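Local coordinates for Dps family DNA-binding stress response protein (Thermosynechococcus elongatus, PDB 2C41) that probably binds and oxidises iron and associates with DNA, as a twelve-subunit ferritin-like protein of the Dps family with an antioxidant role, at residues Gln10-Leu15 with Leu67-Gln72; Gln19-Val24 with Ala84-Ser89; Asn28-His33 with Leu47-Gly52; Leu35-Leu40 with Leu93-Met98; Phe56-Glu61 with Thr133-Thr138. One frame throughout, in Å; residues are numbered along the deposited sequence.

Contact 1: residues Gln10-Leu15 with Leu67-Gln72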
# COMPACT_ATOMS: atom_id res chain seq x y z
N GLN C 10 -37.02 21.37 -12.49
CA GLN C 10 -36.42 20.94 -13.75
C GLN C 10 -35.06 20.28 -13.55
O GLN C 10 -34.75 19.29 -14.19
CB GLN C 10 -36.30 22.11 -14.73
CG GLN C 10 -37.63 22.55 -15.32
CD GLN C 10 -37.50 23.73 -16.26
OE1 GLN C 10 -36.67 23.73 -17.16
NE2 GLN C 10 -38.33 24.75 -16.06
N VAL C 11 -34.25 20.84 -12.65
CA VAL C 11 -32.94 20.23 -12.35
C VAL C 11 -33.12 18.79 -11.85
O VAL C 11 -32.42 17.87 -12.30
CB VAL C 11 -32.13 21.06 -11.33
CG1 VAL C 11 -30.95 20.26 -10.80
CG2 VAL C 11 -31.64 22.35 -11.96
N LEU C 12 -34.05 18.59 -10.92
CA LEU C 12 -34.32 17.25 -10.40
C LEU C 12 -34.74 16.29 -11.51
O LEU C 12 -34.29 15.14 -11.54
CB LEU C 12 -35.37 17.30 -9.29
CG LEU C 12 -34.87 17.96 -8.00
CD1 LEU C 12 -36.03 18.16 -7.01
CD2 LEU C 12 -33.76 17.12 -7.37
N THR C 13 -35.56 16.78 -12.43
CA THR C 13 -35.97 15.97 -13.59
C THR C 13 -34.74 15.54 -14.40
O THR C 13 -34.63 14.37 -14.77
CB THR C 13 -37.00 16.74 -14.46
OG1 THR C 13 -38.19 16.96 -13.69
CG2 THR C 13 -37.34 15.98 -15.73
N THR C 14 -33.80 16.46 -14.63
CA THR C 14 -32.59 16.12 -15.38
C THR C 14 -31.77 15.05 -14.65
O THR C 14 -31.25 14.14 -15.29
CB THR C 14 -31.67 17.33 -15.69
OG1 THR C 14 -30.94 17.72 -14.52
CG2 THR C 14 -32.49 18.52 -16.25
N LEU C 15 -31.68 15.15 -13.33
CA LEU C 15 -30.86 14.18 -12.57
C LEU C 15 -31.43 12.77 -12.66
O LEU C 15 -30.69 11.81 -12.76
CB LEU C 15 -30.68 14.61 -11.11
CG LEU C 15 -29.75 15.81 -10.90
CD1 LEU C 15 -30.02 16.50 -9.57
CD2 LEU C 15 -28.26 15.40 -11.05
N LEU C 67 -30.82 13.66 -3.78
CA LEU C 67 -31.01 13.72 -2.32
C LEU C 67 -30.46 15.01 -1.71
O LEU C 67 -31.07 15.58 -0.81
CB LEU C 67 -30.35 12.52 -1.63
CG LEU C 67 -30.98 11.12 -1.61
CD1 LEU C 67 -32.50 11.10 -1.52
CD2 LEU C 67 -30.51 10.29 -2.76
N MET C 68 -29.31 15.46 -2.21
CA MET C 68 -28.68 16.69 -1.71
C MET C 68 -29.49 17.95 -2.05
O MET C 68 -29.29 19.01 -1.44
CB MET C 68 -27.26 16.81 -2.24
CG MET C 68 -26.33 15.76 -1.66
SD MET C 68 -24.70 15.80 -2.43
CE MET C 68 -24.51 14.06 -2.70
N LEU C 69 -30.39 17.80 -3.02
CA LEU C 69 -31.27 18.88 -3.46
C LEU C 69 -32.68 18.71 -2.89
O LEU C 69 -33.64 19.32 -3.38
CB LEU C 69 -31.30 18.95 -4.99
CG LEU C 69 -29.97 19.26 -5.68
CD1 LEU C 69 -30.10 19.11 -7.20
CD2 LEU C 69 -29.45 20.63 -5.32
N ASP C 70 -32.80 17.87 -1.86
CA ASP C 70 -34.07 17.61 -1.17
C ASP C 70 -35.11 16.91 -2.05
O ASP C 70 -36.32 17.00 -1.81
CB ASP C 70 -34.64 18.89 -0.54
CG ASP C 70 -33.74 19.46 0.54
OD1 ASP C 70 -33.95 20.63 0.92
OD2 ASP C 70 -32.84 18.75 1.00
N GLY C 71 -34.62 16.21 -3.08
CA GLY C 71 -35.48 15.40 -3.93
C GLY C 71 -35.21 13.92 -3.72
O GLY C 71 -34.61 13.53 -2.71
N GLN C 72 -35.67 13.10 -4.66
CA GLN C 72 -35.41 11.67 -4.63
C GLN C 72 -34.87 11.21 -5.98
O GLN C 72 -35.32 11.69 -7.03
CB GLN C 72 -36.70 10.90 -4.34
CG GLN C 72 -37.21 11.05 -2.90
CD GLN C 72 -38.23 9.99 -2.55
OE1 GLN C 72 -38.45 9.69 -1.38
NE2 GLN C 72 -38.84 9.40 -3.56
O HOH W 1 -34.28 14.19 -9.01

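Contact 2: residues Gln19-Val24 with Ala84-Ser89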
# COMPACT_ATOMS: atom_id res chain seq x y z
N GLN C 19 -29.33 9.90 -14.24
CA GLN C 19 -29.05 8.74 -13.39
C GLN C 19 -29.50 7.45 -14.09
O GLN C 19 -28.75 6.48 -14.15
CB GLN C 19 -29.76 8.86 -12.05
CG GLN C 19 -29.59 7.62 -11.16
CD GLN C 19 -30.71 7.44 -10.16
OE1 GLN C 19 -30.88 6.37 -9.59
NE2 GLN C 19 -31.48 8.49 -9.95
N ALA C 20 -30.72 7.47 -14.61
CA ALA C 20 -31.28 6.33 -15.35
C ALA C 20 -30.40 5.97 -16.54
O ALA C 20 -30.14 4.79 -16.78
CB ALA C 20 -32.73 6.63 -15.80
N ASN C 21 -29.93 6.99 -17.27
CA ASN C 21 -29.01 6.79 -18.39
C ASN C 21 -27.70 6.13 -17.97
O ASN C 21 -27.18 5.26 -18.67
CB ASN C 21 -28.71 8.09 -19.15
CG ASN C 21 -29.88 8.55 -20.02
OD1 ASN C 21 -29.90 9.70 -20.48
ND2 ASN C 21 -30.83 7.66 -20.25
N ALA C 22 -27.18 6.52 -16.81
CA ALA C 22 -25.94 5.92 -16.29
C ALA C 22 -26.15 4.42 -16.02
O ALA C 22 -25.28 3.60 -16.33
CB ALA C 22 -25.48 6.64 -15.04
N VAL C 23 -27.29 4.08 -15.43
CA VAL C 23 -27.62 2.68 -15.14
C VAL C 23 -27.71 1.85 -16.43
O VAL C 23 -27.10 0.78 -16.53
CB VAL C 23 -28.93 2.56 -14.32
CG1 VAL C 23 -29.39 1.10 -14.23
CG2 VAL C 23 -28.74 3.18 -12.93
N VAL C 24 -28.47 2.34 -17.42
CA VAL C 24 -28.62 1.61 -18.68
C VAL C 24 -27.30 1.53 -19.45
O VAL C 24 -26.95 0.48 -20.00
CB VAL C 24 -29.74 2.23 -19.57
CG1 VAL C 24 -29.79 1.57 -20.98
CG2 VAL C 24 -31.07 2.09 -18.87
N ALA C 84 -35.00 6.45 -18.68
CA ALA C 84 -33.80 6.54 -19.51
C ALA C 84 -34.13 6.96 -20.94
O ALA C 84 -35.16 6.56 -21.49
CB ALA C 84 -33.03 5.21 -19.53
N THR C 85 -33.26 7.78 -21.51
CA THR C 85 -33.36 8.15 -22.92
C THR C 85 -32.32 7.47 -23.80
O THR C 85 -32.47 7.44 -25.01
CB THR C 85 -33.28 9.67 -23.11
OG1 THR C 85 -32.10 10.17 -22.46
CG2 THR C 85 -34.52 10.35 -22.54
N VAL C 86 -31.25 6.93 -23.20
CA VAL C 86 -30.32 6.08 -23.95
C VAL C 86 -31.00 4.76 -24.36
O VAL C 86 -31.92 4.29 -23.69
CB VAL C 86 -28.99 5.78 -23.19
CG1 VAL C 86 -28.23 7.06 -22.93
CG2 VAL C 86 -29.26 5.04 -21.91
N THR C 87 -30.54 4.20 -25.47
CA THR C 87 -31.11 2.95 -25.98
C THR C 87 -30.57 1.76 -25.17
O THR C 87 -29.35 1.53 -25.15
CB THR C 87 -30.78 2.74 -27.47
OG1 THR C 87 -31.37 3.78 -28.25
CG2 THR C 87 -31.30 1.40 -27.95
N PRO C 88 -31.47 0.99 -24.52
CA PRO C 88 -30.98 -0.24 -23.91
C PRO C 88 -30.64 -1.24 -25.01
O PRO C 88 -31.39 -1.38 -25.98
CB PRO C 88 -32.16 -0.72 -23.06
CG PRO C 88 -33.37 -0.15 -23.75
CD PRO C 88 -32.93 1.17 -24.33
N SER C 89 -29.49 -1.89 -24.90
CA SER C 89 -29.01 -2.76 -25.96
C SER C 89 -29.96 -3.94 -26.13
O SER C 89 -30.44 -4.50 -25.15
CB SER C 89 -27.61 -3.27 -25.65
OG SER C 89 -27.03 -3.87 -26.80

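Contact 3: residues Asn28-His33 with Leu47-Gly52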
# COMPACT_ATOMS: atom_id res chain seq x y z
N ASN C 28 -25.45 -1.81 -20.50
CA ASN C 28 -24.99 -1.99 -21.88
C ASN C 28 -23.51 -2.37 -21.94
O ASN C 28 -23.14 -3.29 -22.66
CB ASN C 28 -25.21 -0.72 -22.72
CG ASN C 28 -26.65 -0.51 -23.13
OD1 ASN C 28 -26.99 0.51 -23.74
ND2 ASN C 28 -27.51 -1.47 -22.82
N TYR C 29 -22.68 -1.64 -21.21
CA TYR C 29 -21.24 -1.94 -21.16
C TYR C 29 -20.95 -3.36 -20.69
O TYR C 29 -20.05 -4.02 -21.21
CB TYR C 29 -20.47 -0.93 -20.32
CG TYR C 29 -19.84 0.19 -21.14
CD1 TYR C 29 -18.95 -0.10 -22.18
CD2 TYR C 29 -20.14 1.53 -20.88
CE1 TYR C 29 -18.36 0.91 -22.94
CE2 TYR C 29 -19.55 2.56 -21.63
CZ TYR C 29 -18.67 2.24 -22.65
OH TYR C 29 -18.08 3.23 -23.40
N LYS C 30 -21.73 -3.84 -19.72
CA LYS C 30 -21.58 -5.20 -19.25
C LYS C 30 -21.92 -6.20 -20.36
O LYS C 30 -21.21 -7.19 -20.54
CB LYS C 30 -22.40 -5.45 -17.98
CG LYS C 30 -21.84 -4.77 -16.72
CD LYS C 30 -20.33 -4.99 -16.52
CE LYS C 30 -19.99 -6.45 -16.22
NZ LYS C 30 -18.72 -6.62 -15.46
N LYS C 31 -22.99 -5.93 -21.11
CA LYS C 31 -23.31 -6.77 -22.27
C LYS C 31 -22.11 -6.85 -23.22
O LYS C 31 -21.71 -7.94 -23.61
CB LYS C 31 -24.55 -6.27 -23.00
CG LYS C 31 -24.77 -6.92 -24.35
CD LYS C 31 -26.09 -6.49 -24.94
CE LYS C 31 -26.34 -7.17 -26.30
NZ LYS C 31 -27.56 -6.59 -26.93
N TYR C 32 -21.53 -5.70 -23.57
CA TYR C 32 -20.40 -5.68 -24.49
C TYR C 32 -19.21 -6.45 -23.91
O TYR C 32 -18.60 -7.26 -24.60
CB TYR C 32 -20.00 -4.25 -24.88
CG TYR C 32 -21.16 -3.34 -25.26
CD1 TYR C 32 -22.29 -3.83 -25.93
CD2 TYR C 32 -21.11 -1.97 -24.97
CE1 TYR C 32 -23.36 -2.97 -26.28
CE2 TYR C 32 -22.15 -1.12 -25.31
CZ TYR C 32 -23.27 -1.62 -25.96
OH TYR C 32 -24.30 -0.76 -26.28
N HIS C 33 -18.90 -6.19 -22.65
CA HIS C 33 -17.86 -6.90 -21.91
C HIS C 33 -18.05 -8.42 -22.03
O HIS C 33 -17.12 -9.15 -22.36
CB HIS C 33 -17.90 -6.44 -20.45
CG HIS C 33 -16.94 -7.13 -19.53
ND1 HIS C 33 -15.57 -6.98 -19.63
CD2 HIS C 33 -17.15 -7.92 -18.45
CE1 HIS C 33 -14.98 -7.67 -18.67
NE2 HIS C 33 -15.92 -8.25 -17.94
N LEU C 47 -11.49 -2.98 -22.31
CA LEU C 47 -12.04 -1.66 -22.64
C LEU C 47 -13.45 -1.49 -22.10
O LEU C 47 -13.75 -0.49 -21.43
CB LEU C 47 -12.02 -1.40 -24.15
CG LEU C 47 -12.64 -0.06 -24.55
CD1 LEU C 47 -11.67 1.10 -24.34
CD2 LEU C 47 -13.11 -0.13 -25.99
N PHE C 48 -14.31 -2.47 -22.37
CA PHE C 48 -15.70 -2.38 -21.96
C PHE C 48 -15.85 -2.38 -20.44
O PHE C 48 -16.70 -1.68 -19.91
CB PHE C 48 -16.52 -3.50 -22.61
CG PHE C 48 -16.62 -3.38 -24.12
CD1 PHE C 48 -16.41 -4.48 -24.94
CD2 PHE C 48 -16.94 -2.15 -24.70
CE1 PHE C 48 -16.51 -4.37 -26.33
CE2 PHE C 48 -17.05 -2.02 -26.10
CZ PHE C 48 -16.83 -3.12 -26.91
N GLU C 49 -15.01 -3.14 -19.75
CA GLU C 49 -15.02 -3.14 -18.29
C GLU C 49 -14.54 -1.80 -17.73
O GLU C 49 -15.12 -1.26 -16.80
CB GLU C 49 -14.19 -4.31 -17.74
CG GLU C 49 -14.29 -4.45 -16.22
CD GLU C 49 -15.62 -5.01 -15.72
OE1 GLU C 49 -16.60 -5.16 -16.49
OE2 GLU C 49 -15.70 -5.29 -14.51
N GLU C 50 -13.48 -1.25 -18.34
CA GLU C 50 -12.88 -0.01 -17.85
C GLU C 50 -13.84 1.16 -18.02
O GLU C 50 -14.10 1.90 -17.06
CB GLU C 50 -11.56 0.25 -18.58
CG GLU C 50 -10.46 -0.69 -18.14
CD GLU C 50 -9.29 -0.74 -19.10
OE1 GLU C 50 -9.44 -0.30 -20.27
OE2 GLU C 50 -8.24 -1.25 -18.70
N GLN C 51 -14.39 1.31 -19.22
CA GLN C 51 -15.32 2.41 -19.48
C GLN C 51 -16.64 2.17 -18.73
O GLN C 51 -17.21 3.10 -18.16
CB GLN C 51 -15.48 2.66 -20.98
CG GLN C 51 -14.10 2.89 -21.64
CD GLN C 51 -14.12 3.62 -22.98
OE1 GLN C 51 -13.13 4.24 -23.34
NE2 GLN C 51 -15.22 3.54 -23.71
N GLY C 52 -17.06 0.91 -18.67
CA GLY C 52 -18.24 0.53 -17.88
C GLY C 52 -18.10 0.91 -16.42
O GLY C 52 -19.05 1.40 -15.81
O HOH W 2 -17.25 -6.67 -13.02

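Contact 4: residues Leu35-Leu40 with Leu93-Met98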
# COMPACT_ATOMS: atom_id res chain seq x y z
N LEU C 35 -20.13 -10.23 -24.12
CA LEU C 35 -20.46 -10.81 -25.42
C LEU C 35 -19.47 -10.49 -26.52
O LEU C 35 -19.60 -10.98 -27.64
CB LEU C 35 -21.88 -10.40 -25.84
CG LEU C 35 -23.03 -10.81 -24.90
CD1 LEU C 35 -24.36 -10.66 -25.61
CD2 LEU C 35 -22.88 -12.25 -24.37
N THR C 36 -18.45 -9.69 -26.21
CA THR C 36 -17.44 -9.39 -27.22
C THR C 36 -16.67 -10.68 -27.58
O THR C 36 -16.61 -11.64 -26.79
CB THR C 36 -16.55 -8.18 -26.81
OG1 THR C 36 -15.83 -7.69 -27.96
CG2 THR C 36 -15.61 -8.54 -25.68
N TYR C 37 -16.12 -10.72 -28.79
CA TYR C 37 -15.53 -11.94 -29.33
C TYR C 37 -14.55 -11.58 -30.43
O TYR C 37 -14.50 -10.44 -30.89
CB TYR C 37 -16.64 -12.85 -29.88
CG TYR C 37 -17.43 -12.22 -31.02
CD1 TYR C 37 -17.07 -12.43 -32.35
CD2 TYR C 37 -18.55 -11.41 -30.75
CE1 TYR C 37 -17.79 -11.84 -33.40
CE2 TYR C 37 -19.28 -10.82 -31.78
CZ TYR C 37 -18.90 -11.04 -33.11
OH TYR C 37 -19.63 -10.46 -34.13
N GLY C 38 -13.77 -12.57 -30.87
CA GLY C 38 -12.84 -12.39 -31.96
C GLY C 38 -11.43 -12.13 -31.47
O GLY C 38 -11.18 -12.08 -30.26
N PRO C 39 -10.49 -11.93 -32.41
CA PRO C 39 -9.07 -11.77 -32.10
C PRO C 39 -8.71 -10.56 -31.22
O PRO C 39 -7.58 -10.47 -30.73
CB PRO C 39 -8.42 -11.62 -33.48
CG PRO C 39 -9.39 -12.20 -34.44
CD PRO C 39 -10.74 -11.92 -33.86
N LEU C 40 -9.66 -9.64 -31.03
CA LEU C 40 -9.45 -8.47 -30.18
C LEU C 40 -10.02 -8.68 -28.78
O LEU C 40 -10.16 -7.73 -28.00
CB LEU C 40 -10.10 -7.22 -30.80
CG LEU C 40 -9.79 -6.95 -32.28
CD1 LEU C 40 -10.57 -5.73 -32.78
CD2 LEU C 40 -8.30 -6.80 -32.52
N LEU C 93 -25.35 -8.74 -31.39
CA LEU C 93 -24.65 -7.67 -32.09
C LEU C 93 -23.23 -8.10 -32.43
O LEU C 93 -22.60 -8.85 -31.66
CB LEU C 93 -24.57 -6.41 -31.22
CG LEU C 93 -25.85 -5.79 -30.64
CD1 LEU C 93 -25.49 -4.63 -29.72
CD2 LEU C 93 -26.79 -5.34 -31.74
N THR C 94 -22.70 -7.61 -33.55
CA THR C 94 -21.28 -7.76 -33.82
C THR C 94 -20.51 -6.81 -32.91
O THR C 94 -21.11 -5.88 -32.33
CB THR C 94 -20.91 -7.42 -35.29
OG1 THR C 94 -21.10 -6.02 -35.52
CG2 THR C 94 -21.74 -8.24 -36.29
N VAL C 95 -19.21 -7.02 -32.78
CA VAL C 95 -18.38 -6.10 -32.02
C VAL C 95 -18.47 -4.67 -32.59
O VAL C 95 -18.62 -3.71 -31.84
CB VAL C 95 -16.91 -6.59 -31.91
CG1 VAL C 95 -16.08 -5.62 -31.11
CG2 VAL C 95 -16.86 -7.96 -31.24
N LYS C 96 -18.40 -4.56 -33.92
CA LYS C 96 -18.54 -3.25 -34.57
C LYS C 96 -19.85 -2.56 -34.16
O LYS C 96 -19.85 -1.38 -33.82
CB LYS C 96 -18.45 -3.38 -36.09
CG LYS C 96 -18.64 -2.06 -36.83
CD LYS C 96 -18.32 -2.20 -38.31
CE LYS C 96 -18.33 -0.83 -38.97
NZ LYS C 96 -17.35 -0.78 -40.09
N GLN C 97 -20.95 -3.32 -34.20
CA GLN C 97 -22.26 -2.81 -33.80
C GLN C 97 -22.31 -2.37 -32.34
O GLN C 97 -22.93 -1.37 -32.01
CB GLN C 97 -23.35 -3.85 -34.06
CG GLN C 97 -23.77 -3.92 -35.52
CD GLN C 97 -24.66 -5.10 -35.85
OE1 GLN C 97 -24.66 -6.14 -35.17
NE2 GLN C 97 -25.44 -4.97 -36.94
N MET C 98 -21.66 -3.13 -31.46
CA MET C 98 -21.58 -2.75 -30.04
C MET C 98 -20.93 -1.39 -29.87
O MET C 98 -21.42 -0.52 -29.14
CB MET C 98 -20.77 -3.78 -29.24
CG MET C 98 -21.43 -5.13 -29.10
SD MET C 98 -20.30 -6.28 -28.28
CE MET C 98 -21.10 -7.82 -28.70
O HOH W 3 -22.45 -10.86 -29.58

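Contact 5: residues Phe56-Glu61 with Thr133-Thr138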
# COMPACT_ATOMS: atom_id res chain seq x y z
N PHE C 56 -20.31 3.41 -14.29
CA PHE C 56 -20.88 2.87 -13.05
C PHE C 56 -20.80 3.87 -11.90
O PHE C 56 -21.79 4.07 -11.19
CB PHE C 56 -20.16 1.58 -12.63
CG PHE C 56 -20.60 1.09 -11.27
CD1 PHE C 56 -19.84 1.36 -10.14
CD2 PHE C 56 -21.79 0.38 -11.13
CE1 PHE C 56 -20.25 0.91 -8.88
CE2 PHE C 56 -22.21 -0.07 -9.88
CZ PHE C 56 -21.43 0.20 -8.75
N ALA C 57 -19.62 4.46 -11.71
CA ALA C 57 -19.36 5.39 -10.61
C ALA C 57 -20.31 6.58 -10.64
O ALA C 57 -20.60 7.18 -9.60
CB ALA C 57 -17.92 5.87 -10.67
N MET C 58 -20.80 6.91 -11.83
CA MET C 58 -21.69 8.05 -12.00
C MET C 58 -23.08 7.81 -11.43
O MET C 58 -23.78 8.77 -11.09
CB MET C 58 -21.82 8.40 -13.47
CG MET C 58 -20.48 8.74 -14.11
SD MET C 58 -20.79 9.25 -15.81
CE MET C 58 -19.12 9.20 -16.46
N ILE C 59 -23.49 6.55 -11.33
CA ILE C 59 -24.82 6.21 -10.86
C ILE C 59 -25.07 6.79 -9.47
O ILE C 59 -26.05 7.51 -9.25
CB ILE C 59 -25.08 4.68 -10.85
CG1 ILE C 59 -24.97 4.11 -12.27
CG2 ILE C 59 -26.44 4.38 -10.23
CD1 ILE C 59 -24.80 2.60 -12.32
N ASP C 60 -24.18 6.48 -8.54
CA ASP C 60 -24.35 6.96 -7.17
C ASP C 60 -24.21 8.48 -7.06
O ASP C 60 -24.93 9.12 -6.29
CB ASP C 60 -23.38 6.26 -6.23
CG ASP C 60 -23.76 6.44 -4.78
OD1 ASP C 60 -23.07 7.22 -4.10
OD2 ASP C 60 -24.77 5.86 -4.35
N GLU C 61 -23.31 9.07 -7.85
CA GLU C 61 -23.11 10.52 -7.85
C GLU C 61 -24.38 11.26 -8.28
O GLU C 61 -24.79 12.24 -7.65
CB GLU C 61 -21.97 10.92 -8.79
CG GLU C 61 -20.61 10.46 -8.36
CD GLU C 61 -19.55 11.36 -8.92
OE1 GLU C 61 -19.05 11.08 -10.01
OE2 GLU C 61 -19.27 12.39 -8.27
N THR C 133 -20.54 18.95 -15.74
CA THR C 133 -19.35 19.44 -16.43
C THR C 133 -18.17 18.47 -16.27
O THR C 133 -17.43 18.23 -17.22
CB THR C 133 -18.97 20.84 -15.94
OG1 THR C 133 -20.03 21.75 -16.27
CG2 THR C 133 -17.68 21.33 -16.61
N ARG C 134 -18.03 17.90 -15.08
CA ARG C 134 -16.99 16.89 -14.83
C ARG C 134 -17.31 15.57 -15.55
O ARG C 134 -16.47 15.01 -16.26
CB ARG C 134 -16.82 16.66 -13.32
CG ARG C 134 -15.88 15.49 -12.97
CD ARG C 134 -15.45 15.50 -11.51
NE ARG C 134 -16.58 15.59 -10.58
CZ ARG C 134 -17.34 14.56 -10.19
NH1 ARG C 134 -18.33 14.77 -9.33
NH2 ARG C 134 -17.11 13.32 -10.64
N LEU C 135 -18.53 15.08 -15.36
CA LEU C 135 -18.91 13.78 -15.91
C LEU C 135 -18.88 13.74 -17.43
O LEU C 135 -18.51 12.73 -18.02
CB LEU C 135 -20.28 13.33 -15.38
CG LEU C 135 -20.43 13.08 -13.87
CD1 LEU C 135 -21.78 12.42 -13.59
CD2 LEU C 135 -19.26 12.26 -13.31
N VAL C 136 -19.28 14.84 -18.07
CA VAL C 136 -19.33 14.85 -19.53
C VAL C 136 -17.94 14.61 -20.16
O VAL C 136 -17.84 14.02 -21.23
CB VAL C 136 -20.05 16.12 -20.08
CG1 VAL C 136 -19.12 17.32 -20.08
CG2 VAL C 136 -20.61 15.86 -21.48
N GLN C 137 -16.88 15.02 -19.47
CA GLN C 137 -15.51 14.83 -19.98
C GLN C 137 -15.14 13.35 -20.04
O GLN C 137 -14.44 12.91 -20.96
CB GLN C 137 -14.50 15.62 -19.15
CG GLN C 137 -14.75 17.13 -19.21
CD GLN C 137 -13.95 17.91 -18.19
OE1 GLN C 137 -14.51 18.49 -17.24
NE2 GLN C 137 -12.64 17.92 -18.36
N THR C 138 -15.62 12.57 -19.07
CA THR C 138 -15.42 11.12 -19.09
C THR C 138 -16.15 10.50 -20.29
O THR C 138 -15.60 9.66 -21.00
CB THR C 138 -15.85 10.50 -17.75
OG1 THR C 138 -14.95 10.97 -16.73
CG2 THR C 138 -15.80 8.98 -17.80

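Contact 1: residues Gln10-Leu15 with Leu67-Gln72
The carbonyl oxygen of Val11, whose side chain also faces Leu69, is gripped twice: Leu15 N gives it the usual helical bond, and Thr14 OG1 adds a shorter one of 2.7 Å to Val11 O, lying in the carbonyl plane on a lone pair. A threonine hydroxyl can fold back in this way onto its own helix, and here OG1 of Thr14 also meets the hydroxyl of Tyr132. The direct contacts across the segments are apolar and centre on Leu69. Its CG lies anti to the carbonyl carbon (chi1 -62°), and beyond it CD1 meets Leu15 CD1 at a close 3.5 Å and Val11 CG1 at 3.9 Å; both of these side chains cross that of Leu69 at about a right angle. Leu12 instead slides past Leu69 in the opposite direction, with its CD2 3.9 Å from Leu69 CB, while its CD1 rests 4.2 Å from Gly71 CA. Glycine suits this spot because a CB here would run into Leu12 CD2. One water donates to Leu12 O at 2.7 Å and weakly to Gln72 O. Thr128 of helix 126-149 packs on Val11, Leu15 and Leu69. At this tip of the ferritin-like four-helix bundle the chain leaves helix 41-68 through a Schellman motif, with Gly71 N bonded to Ser66 O and Asp70 N to Leu67 O; Asp70, at positive phi (65°), is its C-prime residue.

Contact 2: residues Gln19-Val24 with Ala84-Ser89
Apolar contacts tie Val24 and Ala20 to the loop 84-89. Val24 holds CG1 anti to its backbone N (chi1 173°), which sets that methyl between Val86 CG2, at 3.6 Å, and the backbone carbon CA of Pro88, also 3.6 Å from CG1. The other methyl of Val24, CG2, lies 3.7 Å from Ala84 CB. The two valine side chains slide past each other in opposite directions. Earlier on the helix, Ala20 CB is 4.0 Å from Ala84 CB; two small residues allow the chain to approach closely, with the CA atoms of Ala20 and Ala84 4.9 Å apart. The polar part belongs to Asn21, whose amide group lies against the backbone from Ala84 to Val86. Its carbon CG also packs 3.7 Å from Val86 CG1, giving the amide an apolar neighbour. The hydroxyl of Thr85 has a partner beyond this pair of segments, a hydrogen bond to Glu112. Val86 lies between two long helices: it packs on Asn21 and Val24 of helix 6-35 and on Asn105 and Ile109 of helix 95-122, and Leu81 of the short helix 80-83 touches both Val24 and Pro88.

Contact 3: residues Asn28-His33 with Leu47-Gly52
Segments 28-33 and 47-52 are antiparallel, their axes 8.3 Å apart at closest approach and at 164° to each other, with Tyr29 facing Gly52 and His33 facing Phe48. Glycine permits this closeness: Tyr29 CB rests 3.6 Å from Gly52 CA. Phe48 fills the middle. Tyr32 CB sits over the centre of its ring in a CH-pi contact, 3.5 Å from the centroid, while Tyr29 CE1 meets the ring's edge at CD2, 3.8 Å away. This pairs the first two long helices of a ferritin-like four-helix bundle. On the flank, Glu49 sets CG anti to its backbone N (chi1 -174°) and bends at chi2, bringing CD toward Lys30 and His33. Lys30 NZ forms a salt bridge of 2.8 Å with Glu49 OE1, on the syn lone pair, and also pairs with Asp60 of a third subunit. Glu49 OE1 also lies above the centre of the His33 imidazole, whose ND1 bonds to His45 O. His33 packs on Glu64 of the third subunit, at the kind of interface where Dps relatives hold their ferroxidase centre.

Contact 4: residues Leu35-Leu40 with Leu93-Met98
Tyr37 turns one face of its ring to Val95 and the rim to the residues just before it. The face receives Val95 CG2 in a CH-pi contact, 4.0 Å from the ring centroid and offset toward the rim, the two side chains sliding past each other in opposite directions. Near the ring plane, at its edge, lie Leu93 O and Thr94 CA, the latter 3.2 Å from Tyr37 OH. CG of Tyr37 stands between its backbone N and carbonyl carbon (chi1 61°), a crowded position. The hydroxyl finds its hydrogen bond on Gly153 O of a fifth subunit. The same Val95 methyl, CG2, lies 3.4 Å from Thr36 OG1, a buried hydroxyl for which the model offers no partner. Met98, with its chain extended, brings CE to within 3.9 Å of Leu35 CB; a long unbranched thioether can lay its terminal methyl against the end of helix 6-35, near Leu35 O as well as CB. Thr94 and Gln97 fix the helix start by a capping box, with Gln97 N bonding to Thr94 OG1 and Thr94 N to Gln97 OE1. The contact thus joins the loop between helices 6-35 and 41-68 to the N-terminal end of helix 95-122, with Leu44 of helix 41-68 packing on both Thr36 and Val95.

Contact 5: residues Phe56-Glu61 with Thr133-Thr138
Arg134 sets CG anti to its backbone N (chi1 173°) and its chain bends at chi3 (53°), which places NE; Glu61 runs extended beyond CG. The two charged groups meet tip to tip. The guanidinium grips the carboxylate end-on: Arg134 NH2 gives Glu61 OE1 a nearly straight bond (170°) of 3.0 Å, NH1 bonds to Glu61 OE2 at 2.8 Å, and NH2 adds a weak one to OE2. The groups are nearly coplanar. Beside them, Leu135 CD2 lies 3.5 Å from Glu61 OE1 and 3.8 Å from Met58 CG. The axes of segments 56-61 and 133-138 stand 11.5 Å apart, a spacing suited to a long, unbranched methionine; Met58, extended, carries CE to 3.6 Å from Thr138 CG2. Leu62 and Met113 also pack on Leu135, continuing the bundle core. With two nitrogens matched to two oxygens, the salt bridge fixes how both flat groups are turned, and the nearby guanidinium would be expected to favour the ionised form of Glu61.

Overall arrangement
Contacts 1, 2 and 3 follow one another along helix 6-35, and contact 4 lies just past its end; the centres of contacts 1 and 4 are about 37 Å apart, near opposite tips of the bundle. Contact 2 meets contact 3 through a probable hydrogen bond of 2.8 Å between Ser89 OG and Lys31 NZ. Contact 3 in turn meets contact 4, where Tyr32 CD1 lies 3.5 Å from Met98 CG. Contact 5 packs against contact 2 through Ile59 CG2, 3.7 Å from Val23 CG2. Contacts 3 and 5, with centres about 15 Å apart within the chain, meet between subunits: Asp60 of contact 5 lies against His33 of the third subunit, consistent with the ferroxidase interface of the Dps family.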